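Local coordinates for DyP-type peroxidase (Pleurotus ostreatus PC15, PDB 6FSK), which uses heme b to carry out peroxidase reactions as a member of the dye-decolorizing family and probably also oxidises Mn(II), at residues G319-T333 and P419-I431. The protein carries 1 engineered substitution. Residues are numbered along the deposited sequence; the frame is centred on the assembly and turned at random.
Sequences GDQTKCPFAAHIRKT and PLDGVVPGFDAII. With HEM (protoporphyrin IX containing Fe), chain C.
H329 and D428 both swing CG anti to the backbone N (chi1 176° and 178°), which brings imidazole and carboxylate together, their planes steeply inclined. ND1 of H329 donates its N-H to the syn lone pair of D428 OD2 at 2.6 Å, in a nearly straight bond close to the ring plane. Through its other nitrogen, NE2, H329 binds the heme iron at 2.2 Å. This is the proximal His-Asp pair of heme peroxidases; the carboxylate fixes the ring's rotation and probably makes the imidazole a stronger donor to the iron. D428 OD1 accepts from the backbone N of I430, an Asx turn, and from that of I431, which widens it to an Asx motif. An asparagine here has one acceptor oxygen, not two, and would probably leave either ND1 or the N-H groups of I430 and I431 without their mate. I430 CB lies over one imidazole face, while I431 CG1 meets its edge, branched apolar chains that also line the heme pocket. K332's long chain, bent at chi2, lets NZ reach the carbonyl O of G426 (2.9 Å), whose backbone angles call for glycine, and those of W400 and F406. Farther from the heme, F326's flat ring fits beside apolar L420 and V423, and compact A327 sets CB 4.1 Å from P425 CB.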
loop_
_atom_site.group_PDB
_atom_site.type_symbol
_atom_site.label_atom_id
_atom_site.label_comp_id
_atom_site.label_asym_id
_atom_site.label_seq_id
_atom_site.Cartn_x
_atom_site.Cartn_y
_atom_site.Cartn_z
ATOM N N GLY A 319 9.994 -27.273 2.465
ATOM C CA GLY A 319 10.995 -26.785 1.513
ATOM C C GLY A 319 10.511 -26.860 0.105
ATOM O O GLY A 319 11.313 -26.979 -0.817
ATOM N N ASP A 320 9.212 -26.768 -0.118
ATOM C CA ASP A 320 8.640 -26.977 -1.421
ATOM C C ASP A 320 8.214 -25.662 -2.062
ATOM O O ASP A 320 7.222 -25.109 -1.657
ATOM C CB ASP A 320 7.453 -27.910 -1.237
ATOM C CG ASP A 320 6.797 -28.355 -2.522
ATOM O OD1 ASP A 320 7.103 -27.856 -3.609
ATOM O OD2 ASP A 320 5.879 -29.236 -2.427
ATOM N N GLN A 321 8.905 -25.290 -3.121
ATOM C CA GLN A 321 8.600 -24.047 -3.875
ATOM C C GLN A 321 7.976 -24.356 -5.192
ATOM O O GLN A 321 7.902 -23.484 -6.098
ATOM C CB GLN A 321 9.866 -23.165 -4.048
ATOM C CG GLN A 321 10.395 -22.617 -2.745
ATOM C CD GLN A 321 11.544 -21.759 -2.919
ATOM O OE1 GLN A 321 11.407 -20.571 -3.175
ATOM N NE2 GLN A 321 12.753 -22.347 -2.849
ATOM N N THR A 322 7.537 -25.611 -5.380
ATOM C CA THR A 322 6.975 -25.941 -6.692
ATOM C C THR A 322 5.788 -25.098 -7.135
ATOM O O THR A 322 5.740 -24.775 -8.309
ATOM C CB THR A 322 6.613 -27.438 -6.846
ATOM O OG1 THR A 322 5.680 -27.810 -5.896
ATOM C CG2 THR A 322 7.867 -28.304 -6.635
ATOM N N LYS A 323 4.867 -24.774 -6.234
ATOM C CA LYS A 323 3.644 -23.991 -6.569
ATOM C C LYS A 323 3.927 -22.506 -6.523
ATOM O O LYS A 323 3.303 -21.767 -7.256
ATOM C CB LYS A 323 2.465 -24.339 -5.696
ATOM C CG LYS A 323 2.026 -25.797 -5.914
ATOM C CD LYS A 323 0.710 -26.072 -5.150
ATOM C CE LYS A 323 0.454 -27.568 -5.252
ATOM N NZ LYS A 323 -0.807 -28.035 -4.530
ATOM N N CYS A 324 4.827 -22.085 -5.650
ATOM C CA CYS A 324 5.012 -20.614 -5.356
ATOM C C CYS A 324 6.385 -20.445 -4.736
ATOM O O CYS A 324 6.678 -21.076 -3.689
ATOM C CB CYS A 324 3.920 -20.155 -4.399
ATOM S SG CYS A 324 3.997 -18.353 -4.062
ATOM N N PRO A 325 7.244 -19.602 -5.308
ATOM C CA PRO A 325 8.496 -19.259 -4.621
ATOM C C PRO A 325 8.262 -18.704 -3.250
ATOM O O PRO A 325 7.318 -17.958 -3.043
ATOM C CB PRO A 325 9.161 -18.211 -5.567
ATOM C CG PRO A 325 8.481 -18.429 -6.900
ATOM C CD PRO A 325 7.097 -18.863 -6.579
ATOM N N PHE A 326 9.165 -18.948 -2.325
ATOM C CA PHE A 326 9.076 -18.308 -1.028
ATOM C C PHE A 326 9.126 -16.792 -1.078
ATOM O O PHE A 326 8.500 -16.120 -0.244
ATOM C CB PHE A 326 10.154 -18.881 -0.084
ATOM C CG PHE A 326 10.009 -20.359 0.198
ATOM C CD1 PHE A 326 8.787 -20.965 0.321
ATOM C CD2 PHE A 326 11.149 -21.104 0.343
ATOM C CE1 PHE A 326 8.682 -22.356 0.606
ATOM C CE2 PHE A 326 11.061 -22.476 0.603
ATOM C CZ PHE A 326 9.815 -23.081 0.714
ATOM N N ALA A 327 9.831 -16.272 -2.098
ATOM C CA ALA A 327 10.047 -14.817 -2.217
ATOM C C ALA A 327 9.033 -14.110 -3.136
ATOM O O ALA A 327 9.177 -12.958 -3.498
ATOM C CB ALA A 327 11.454 -14.500 -2.676
ATOM N N ALA A 328 7.949 -14.794 -3.508
ATOM C CA ALA A 328 6.876 -14.130 -4.275
ATOM C C ALA A 328 6.371 -12.931 -3.503
ATOM O O ALA A 328 6.293 -12.996 -2.255
ATOM C CB ALA A 328 5.754 -15.107 -4.517
ATOM N N HIS A 329 5.997 -11.860 -4.215
ATOM C CA HIS A 329 5.606 -10.624 -3.513
ATOM C C HIS A 329 4.525 -10.772 -2.512
ATOM O O HIS A 329 4.637 -10.329 -1.402
ATOM C CB HIS A 329 5.224 -9.614 -4.552
ATOM C CG HIS A 329 4.706 -8.340 -3.992
ATOM N ND1 HIS A 329 5.433 -7.531 -3.158
ATOM C CD2 HIS A 329 3.533 -7.698 -4.203
ATOM C CE1 HIS A 329 4.723 -6.443 -2.879
ATOM N NE2 HIS A 329 3.538 -6.557 -3.440
ATOM N N ILE A 330 3.488 -11.502 -2.860
ATOM C CA ILE A 330 2.356 -11.578 -1.910
ATOM C C ILE A 330 2.757 -12.384 -0.684
ATOM O O ILE A 330 2.176 -12.223 0.386
ATOM C CB ILE A 330 1.024 -12.165 -2.506
ATOM C CG1 ILE A 330 1.135 -13.669 -2.835
ATOM C CG2 ILE A 330 0.594 -11.298 -3.674
ATOM C CD1 ILE A 330 -0.191 -14.277 -3.307
ATOM N N ARG A 331 3.688 -13.334 -0.860
ATOM C CA ARG A 331 4.118 -14.170 0.243
ATOM C C ARG A 331 5.068 -13.460 1.192
ATOM O O ARG A 331 5.068 -13.715 2.416
ATOM C CB ARG A 331 4.738 -15.485 -0.325
ATOM C CG ARG A 331 5.026 -16.610 0.666
ATOM C CD ARG A 331 5.183 -17.888 -0.182
ATOM N NE ARG A 331 5.394 -19.001 0.759
ATOM C CZ ARG A 331 5.295 -20.267 0.387
ATOM N NH1 ARG A 331 5.187 -20.546 -0.901
ATOM N NH2 ARG A 331 5.374 -21.186 1.289
ATOM N N LYS A 332 5.914 -12.591 0.634
ATOM C CA LYS A 332 6.767 -11.683 1.369
ATOM C C LYS A 332 5.943 -10.665 2.148
ATOM O O LYS A 332 6.349 -10.311 3.253
ATOM C CB LYS A 332 7.713 -10.945 0.443
ATOM C CG LYS A 332 8.855 -11.780 -0.046
ATOM C CD LYS A 332 10.030 -11.850 0.954
ATOM C CE LYS A 332 11.300 -12.379 0.369
ATOM N NZ LYS A 332 12.377 -12.233 1.347
ATOM N N THR A 333 4.759 -10.310 1.733
ATOM C CA THR A 333 4.021 -9.230 2.353
ATOM C C THR A 333 2.844 -9.715 3.217
ATOM O O THR A 333 2.536 -9.056 4.178
ATOM C CB THR A 333 3.523 -8.201 1.318
ATOM O OG1 THR A 333 2.639 -8.846 0.400
ATOM C CG2 THR A 333 4.700 -7.464 0.594
ATOM N N PRO A 419 14.913 -29.652 5.100
ATOM C CA PRO A 419 14.594 -29.251 3.697
ATOM C C PRO A 419 14.884 -27.823 3.392
ATOM O O PRO A 419 14.882 -27.498 2.192
ATOM C CB PRO A 419 13.090 -29.477 3.614
ATOM C CG PRO A 419 12.778 -30.440 4.665
ATOM C CD PRO A 419 13.732 -30.226 5.755
ATOM N N LEU A 420 15.122 -26.988 4.412
ATOM C CA LEU A 420 15.450 -25.557 4.193
ATOM C C LEU A 420 16.954 -25.302 4.272
ATOM O O LEU A 420 17.386 -24.163 4.173
ATOM C CB LEU A 420 14.713 -24.655 5.103
ATOM C CG LEU A 420 13.182 -24.674 4.893
ATOM C CD1 LEU A 420 12.510 -23.828 5.927
ATOM C CD2 LEU A 420 12.790 -24.235 3.486
ATOM N N ASP A 421 17.784 -26.351 4.442
ATOM C CA ASP A 421 19.217 -26.074 4.495
ATOM C C ASP A 421 19.697 -25.447 3.177
ATOM O O ASP A 421 19.407 -25.934 2.126
ATOM C CB ASP A 421 20.014 -27.393 4.683
ATOM C CG ASP A 421 19.827 -28.010 6.030
ATOM O OD1 ASP A 421 19.454 -27.340 7.012
ATOM O OD2 ASP A 421 20.088 -29.259 6.121
ATOM N N GLY A 422 20.429 -24.360 3.305
ATOM C CA GLY A 422 20.965 -23.652 2.181
ATOM C C GLY A 422 19.950 -22.799 1.410
ATOM O O GLY A 422 20.321 -22.160 0.397
ATOM N N VAL A 423 18.673 -22.832 1.813
ATOM C CA VAL A 423 17.680 -22.097 0.982
ATOM C C VAL A 423 17.711 -20.607 1.396
ATOM O O VAL A 423 17.560 -20.252 2.602
ATOM C CB VAL A 423 16.253 -22.649 1.215
ATOM C CG1 VAL A 423 15.230 -21.801 0.482
ATOM C CG2 VAL A 423 16.166 -24.066 0.797
ATOM N N VAL A 424 17.874 -19.753 0.402
ATOM C CA VAL A 424 18.002 -18.326 0.525
ATOM C C VAL A 424 16.944 -17.738 -0.457
ATOM O O VAL A 424 17.185 -17.659 -1.638
ATOM C CB VAL A 424 19.433 -17.768 0.186
ATOM C CG1 VAL A 424 19.435 -16.260 0.432
ATOM C CG2 VAL A 424 20.472 -18.454 1.094
ATOM N N PRO A 425 15.738 -17.409 0.076
ATOM C CA PRO A 425 14.691 -16.984 -0.834
ATOM C C PRO A 425 15.070 -15.820 -1.737
ATOM O O PRO A 425 14.680 -15.786 -2.886
ATOM C CB PRO A 425 13.564 -16.548 0.115
ATOM C CG PRO A 425 13.717 -17.602 1.220
ATOM C CD PRO A 425 15.201 -17.579 1.450
ATOM N N GLY A 426 15.825 -14.885 -1.205
ATOM C CA GLY A 426 16.148 -13.655 -1.873
ATOM C C GLY A 426 15.144 -12.557 -1.659
ATOM O O GLY A 426 14.345 -12.585 -0.705
ATOM N N PHE A 427 15.322 -11.524 -2.432
ATOM C CA PHE A 427 14.508 -10.329 -2.331
ATOM C C PHE A 427 13.120 -10.504 -2.960
ATOM O O PHE A 427 12.940 -11.203 -3.967
ATOM C CB PHE A 427 15.206 -9.090 -3.019
ATOM C CG PHE A 427 16.368 -8.575 -2.232
ATOM C CD1 PHE A 427 17.561 -9.249 -2.262
ATOM C CD2 PHE A 427 16.254 -7.495 -1.425
ATOM C CE1 PHE A 427 18.661 -8.809 -1.519
ATOM C CE2 PHE A 427 17.334 -7.051 -0.662
ATOM C CZ PHE A 427 18.537 -7.727 -0.721
ATOM N N ASP A 428 12.162 -9.763 -2.400
ATOM C CA ASP A 428 10.922 -9.482 -3.087
ATOM C C ASP A 428 11.333 -8.698 -4.344
ATOM O O ASP A 428 12.030 -7.665 -4.244
ATOM C CB ASP A 428 10.073 -8.626 -2.187
ATOM C CG ASP A 428 8.784 -8.213 -2.793
ATOM O OD1 ASP A 428 8.731 -7.752 -3.983
ATOM O OD2 ASP A 428 7.722 -8.277 -2.064
ATOM N N ALA A 429 11.042 -9.227 -5.532
ATOM C CA ALA A 429 11.543 -8.602 -6.752
ATOM C C ALA A 429 10.699 -7.466 -7.217
ATOM O O ALA A 429 11.052 -6.747 -8.149
ATOM C CB ALA A 429 11.675 -9.662 -7.851
ATOM N N ILE A 430 9.593 -7.239 -6.573
ATOM C CA ILE A 430 8.770 -6.069 -6.913
ATOM C C ILE A 430 9.192 -4.859 -6.074
ATOM O O ILE A 430 9.493 -3.807 -6.580
ATOM C CB ILE A 430 7.258 -6.367 -6.741
ATOM C CG1 ILE A 430 6.856 -7.560 -7.558
ATOM C CG2 ILE A 430 6.419 -5.142 -7.038
ATOM C CD1 ILE A 430 6.965 -7.394 -9.048
ATOM N N ILE A 431 9.239 -5.029 -4.768
ATOM C CA ILE A 431 9.513 -3.936 -3.838
ATOM C C ILE A 431 10.764 -4.070 -2.977
ATOM O O ILE A 431 11.124 -3.141 -2.276
ATOM C CB ILE A 431 8.303 -3.634 -2.871
ATOM C CG1 ILE A 431 8.011 -4.840 -1.956
ATOM C CG2 ILE A 431 7.050 -3.295 -3.605
ATOM C CD1 ILE A 431 7.253 -4.555 -0.706
HETATM C CHA HEM C . -0.427 -7.515 -2.905
HETATM C CHB HEM C . 1.558 -5.147 -6.605
HETATM C CHC HEM C . 3.840 -2.294 -3.470
HETATM C CHD HEM C . 2.103 -4.857 0.257
HETATM C C1A HEM C . -0.114 -7.139 -4.212
HETATM C C2A HEM C . -0.628 -7.733 -5.406
HETATM C C3A HEM C . -0.118 -7.048 -6.439
HETATM C C4A HEM C . 0.776 -6.080 -5.881
HETATM C CMA HEM C . -0.316 -7.338 -7.887
HETATM C CAA HEM C . -1.553 -8.939 -5.453
HETATM C CBA HEM C . -3.053 -8.679 -5.504
HETATM C CGA HEM C . -3.598 -8.129 -4.213
HETATM O O1A HEM C . -3.760 -8.869 -3.240
HETATM O O2A HEM C . -3.902 -6.910 -4.179
HETATM C C1B HEM C . 2.383 -4.137 -6.102
HETATM C C2B HEM C . 3.068 -3.180 -6.843
HETATM C C3B HEM C . 3.704 -2.327 -5.996
HETATM C C4B HEM C . 3.389 -2.842 -4.656
HETATM C CMB HEM C . 3.142 -3.113 -8.348
HETATM C CAB HEM C . 4.583 -1.154 -6.195
HETATM C CBB HEM C . 4.593 -0.443 -7.301
HETATM C C1C HEM C . 3.684 -2.733 -2.191
HETATM C C2C HEM C . 4.251 -2.249 -1.005
HETATM C C3C HEM C . 3.801 -2.971 0.062
HETATM C C4C HEM C . 2.850 -3.914 -0.475
HETATM C CMC HEM C . 5.195 -1.077 -0.951
HETATM C CAC HEM C . 4.133 -2.952 1.513
HETATM C CBC HEM C . 5.319 -2.538 2.005
HETATM C C1D HEM C . 1.211 -5.756 -0.334
HETATM C C2D HEM C . 0.322 -6.601 0.522
HETATM C C3D HEM C . -0.426 -7.320 -0.400
HETATM C C4D HEM C . 0.078 -6.944 -1.711
HETATM C CMD HEM C . 0.210 -6.634 1.994
HETATM C CAD HEM C . -1.464 -8.401 -0.120
HETATM C CBD HEM C . -0.864 -9.755 0.088
HETATM C CGD HEM C . -1.905 -10.770 0.491
HETATM O O1D HEM C . -1.877 -11.819 -0.199
HETATM O O2D HEM C . -2.740 -10.498 1.330
HETATM N NA HEM C . 0.851 -6.172 -4.496
HETATM N NB HEM C . 2.647 -3.979 -4.782
HETATM N NC HEM C . 2.907 -3.866 -1.847
HETATM N ND HEM C . 1.076 -6.057 -1.626
HETATM FE FE HEM C . 1.919 -5.083 -3.191
HETATM O O HOH W 1 13.947 -28.418 -0.239
HETATM O O HOH W 2 9.200 -11.386 -5.711
#